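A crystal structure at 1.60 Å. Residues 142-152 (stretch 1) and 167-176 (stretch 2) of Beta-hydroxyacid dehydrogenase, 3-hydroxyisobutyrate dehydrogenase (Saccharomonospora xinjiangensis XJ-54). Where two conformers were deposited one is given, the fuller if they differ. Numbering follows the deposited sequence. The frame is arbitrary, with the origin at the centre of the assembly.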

# COMPACT_ATOMS: atom_id res chain seq x y z
N ASP A 142 -3.13 16.03 -0.45
CA ASP A 142 -4.00 15.56 -1.52
C ASP A 142 -5.19 14.76 -1.01
O ASP A 142 -5.95 14.21 -1.82
CB ASP A 142 -3.20 14.72 -2.52
CG ASP A 142 -2.15 15.53 -3.25
OD1 ASP A 142 -2.33 16.76 -3.37
OD2 ASP A 142 -1.15 14.94 -3.71
N VAL A 143 -5.37 14.67 0.31
CA VAL A 143 -6.52 13.94 0.85
C VAL A 143 -7.80 14.62 0.42
O VAL A 143 -7.91 15.86 0.42
CB VAL A 143 -6.41 13.84 2.39
CG1 VAL A 143 -7.71 13.29 2.98
CG2 VAL A 143 -5.24 12.97 2.78
N GLY A 144 -8.79 13.82 0.03
CA GLY A 144 -10.04 14.34 -0.48
C GLY A 144 -10.05 14.62 -1.96
O GLY A 144 -11.04 15.17 -2.46
N THR A 145 -8.99 14.28 -2.68
CA THR A 145 -8.89 14.49 -4.12
C THR A 145 -8.59 13.17 -4.81
O THR A 145 -8.42 12.13 -4.17
CB THR A 145 -7.80 15.52 -4.46
OG1 THR A 145 -6.51 14.89 -4.40
CG2 THR A 145 -7.83 16.69 -3.48
N SER A 146 -8.52 13.22 -6.14
CA SER A 146 -8.25 12.03 -6.94
C SER A 146 -6.79 11.59 -6.88
O SER A 146 -6.45 10.57 -7.48
CB SER A 146 -8.66 12.28 -8.39
OG SER A 146 -10.05 12.53 -8.50
N ASN A 147 -5.93 12.33 -6.19
CA ASN A 147 -4.52 11.97 -6.08
C ASN A 147 -4.22 11.21 -4.80
O ASN A 147 -3.04 11.04 -4.45
CB ASN A 147 -3.65 13.22 -6.17
CG ASN A 147 -3.55 13.75 -7.59
OD1 ASN A 147 -3.67 12.99 -8.55
ND2 ASN A 147 -3.32 15.05 -7.73
N VAL A 148 -5.24 10.75 -4.09
CA VAL A 148 -5.09 9.86 -2.94
C VAL A 148 -6.00 8.65 -3.17
O VAL A 148 -7.16 8.81 -3.55
CB VAL A 148 -5.44 10.56 -1.61
CG1 VAL A 148 -5.74 9.53 -0.53
CG2 VAL A 148 -4.29 11.45 -1.19
N SER A 149 -5.45 7.46 -2.96
CA SER A 149 -6.21 6.22 -3.06
C SER A 149 -6.08 5.44 -1.76
O SER A 149 -5.04 5.48 -1.09
CB SER A 149 -5.73 5.36 -4.24
OG SER A 149 -4.38 4.96 -4.07
N LEU A 150 -7.14 4.72 -1.41
CA LEU A 150 -7.20 3.98 -0.16
C LEU A 150 -7.61 2.54 -0.44
O LEU A 150 -8.55 2.30 -1.20
CB LEU A 150 -8.19 4.62 0.82
CG LEU A 150 -7.88 6.04 1.31
CD1 LEU A 150 -8.53 7.09 0.42
CD2 LEU A 150 -8.32 6.22 2.76
N SER A 151 -6.90 1.60 0.17
CA SER A 151 -7.23 0.18 0.10
C SER A 151 -7.80 -0.27 1.43
O SER A 151 -7.27 0.08 2.49
CB SER A 151 -5.99 -0.65 -0.25
OG SER A 151 -5.49 -0.32 -1.53
N PHE A 152 -8.88 -1.06 1.39
CA PHE A 152 -9.55 -1.50 2.60
C PHE A 152 -9.73 -3.01 2.60
O PHE A 152 -9.88 -3.64 1.55
CB PHE A 152 -10.92 -0.82 2.76
CG PHE A 152 -10.84 0.63 3.12
CD1 PHE A 152 -10.68 1.02 4.43
CD2 PHE A 152 -10.90 1.60 2.13
CE1 PHE A 152 -10.60 2.36 4.76
CE2 PHE A 152 -10.82 2.94 2.46
CZ PHE A 152 -10.67 3.32 3.77
N ARG A 167 -15.00 7.21 0.70
CA ARG A 167 -14.63 7.84 -0.56
C ARG A 167 -14.53 9.36 -0.45
O ARG A 167 -14.09 10.00 -1.41
CB ARG A 167 -15.63 7.47 -1.66
CG ARG A 167 -17.02 8.04 -1.49
CD ARG A 167 -17.81 8.00 -2.79
NE ARG A 167 -18.39 6.68 -3.04
CZ ARG A 167 -19.70 6.45 -3.12
NH1 ARG A 167 -20.57 7.44 -2.98
NH2 ARG A 167 -20.13 5.21 -3.35
N GLU A 168 -14.92 9.94 0.68
CA GLU A 168 -14.67 11.36 0.92
C GLU A 168 -13.19 11.66 1.11
O GLU A 168 -12.80 12.82 1.03
CB GLU A 168 -15.46 11.83 2.15
CG GLU A 168 -16.96 11.64 2.04
CD GLU A 168 -17.70 12.09 3.29
OE1 GLU A 168 -17.03 12.44 4.29
OE2 GLU A 168 -18.95 12.08 3.28
N LEU A 169 -12.37 10.64 1.35
CA LEU A 169 -10.94 10.82 1.51
C LEU A 169 -10.16 10.61 0.21
O LEU A 169 -8.99 11.01 0.14
CB LEU A 169 -10.40 9.86 2.58
CG LEU A 169 -11.11 9.92 3.94
CD1 LEU A 169 -10.51 8.91 4.90
CD2 LEU A 169 -11.04 11.33 4.51
N GLY A 170 -10.77 10.01 -0.79
CA GLY A 170 -10.11 9.73 -2.05
C GLY A 170 -10.70 8.49 -2.69
O GLY A 170 -11.77 8.02 -2.31
N GLY A 171 -9.99 7.98 -3.69
CA GLY A 171 -10.39 6.73 -4.31
C GLY A 171 -10.27 5.57 -3.33
O GLY A 171 -9.32 5.49 -2.55
N VAL A 172 -11.23 4.64 -3.40
CA VAL A 172 -11.36 3.57 -2.42
C VAL A 172 -11.56 2.24 -3.14
O VAL A 172 -12.30 2.17 -4.13
CB VAL A 172 -12.53 3.86 -1.45
CG1 VAL A 172 -12.91 2.62 -0.67
CG2 VAL A 172 -12.17 5.00 -0.51
N ALA A 173 -10.91 1.19 -2.64
CA ALA A 173 -11.02 -0.15 -3.20
C ALA A 173 -11.05 -1.15 -2.06
O ALA A 173 -10.36 -0.99 -1.06
CB ALA A 173 -9.85 -0.46 -4.15
N TYR A 174 -11.88 -2.18 -2.22
CA TYR A 174 -12.03 -3.24 -1.22
C TYR A 174 -11.31 -4.49 -1.69
O TYR A 174 -11.42 -4.89 -2.86
CB TYR A 174 -13.51 -3.54 -0.98
CG TYR A 174 -13.78 -4.61 0.06
CD1 TYR A 174 -13.61 -4.36 1.41
CD2 TYR A 174 -14.23 -5.87 -0.33
CE1 TYR A 174 -13.86 -5.34 2.36
CE2 TYR A 174 -14.49 -6.85 0.61
CZ TYR A 174 -14.30 -6.58 1.95
OH TYR A 174 -14.55 -7.56 2.88
N HIS A 175 -10.58 -5.13 -0.77
CA HIS A 175 -9.71 -6.24 -1.14
C HIS A 175 -10.14 -7.60 -0.61
O HIS A 175 -9.66 -8.62 -1.11
CB HIS A 175 -8.27 -5.95 -0.69
CG HIS A 175 -7.51 -5.07 -1.63
ND1 HIS A 175 -7.49 -3.70 -1.51
CD2 HIS A 175 -6.76 -5.37 -2.72
CE1 HIS A 175 -6.75 -3.19 -2.48
NE2 HIS A 175 -6.30 -4.18 -3.23
N GLY A 176 -11.01 -7.65 0.38
CA GLY A 176 -11.53 -8.93 0.84
C GLY A 176 -11.81 -8.92 2.33
O GLY A 176 -11.58 -7.94 3.03
O HOH W 1 -13.05 12.48 -2.38

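The two stretches meet as neighbouring parallel β-strands, joined by a ladder of backbone hydrogen bonds and backed on one face by apolar side chains. Strand 149-152 runs beside strand 171-174 with an angle of 20° between their directions, pairing Ser-149 with Gly-171, Leu-150 with Val-172, Ser-151 with Ala-173 and Phe-152 with Tyr-174.

As is usual for parallel strands, alternate residues of each strand supply the bonds. Leu-150 donates from N to Gly-171 O (2.6 Å) and accepts at O from Ala-173 N (3.0 Å); Phe-152 repeats the pattern, its N reaching Ala-173 O (2.9 Å) and its O receiving His-175 N (2.8 Å). Gly-171 N to Val-148 O (3.0 Å) extends the ladder at its start. The CA of Val-172 also lies 3.3 Å from Leu-150 O, a CA-H...O contact that supplements the N-H bond to the same carbonyl.

Leu-150, Phe-152, Val-172 and Tyr-174 point to the same face. There Phe-152 CD2 packs 3.6 Å from Val-172 CG1, while Leu-150 CD1 reaches back to Leu-169 CB at 4.0 Å, covering apolar surface ahead of the strand. On the other face, Ser-151 and Ala-173 present small side chains, and Ser-151 OG lies 3.3 Å from CE1 at the edge of the His-175 ring.

Before the strands, a type II turn from Asp-142 to Thr-145 brings Gly-144 N within 2.8 Å of Leu-169 O, forming a nearly straight hydrogen bond (162°). Gly-170 passes so close to the opposing backbone that an ideal CB would lie 2.4 Å from Val-148 O, a clash; its backbone angles independently call for glycine. The absence of a side chain thus lets the chains close together where the ladder begins.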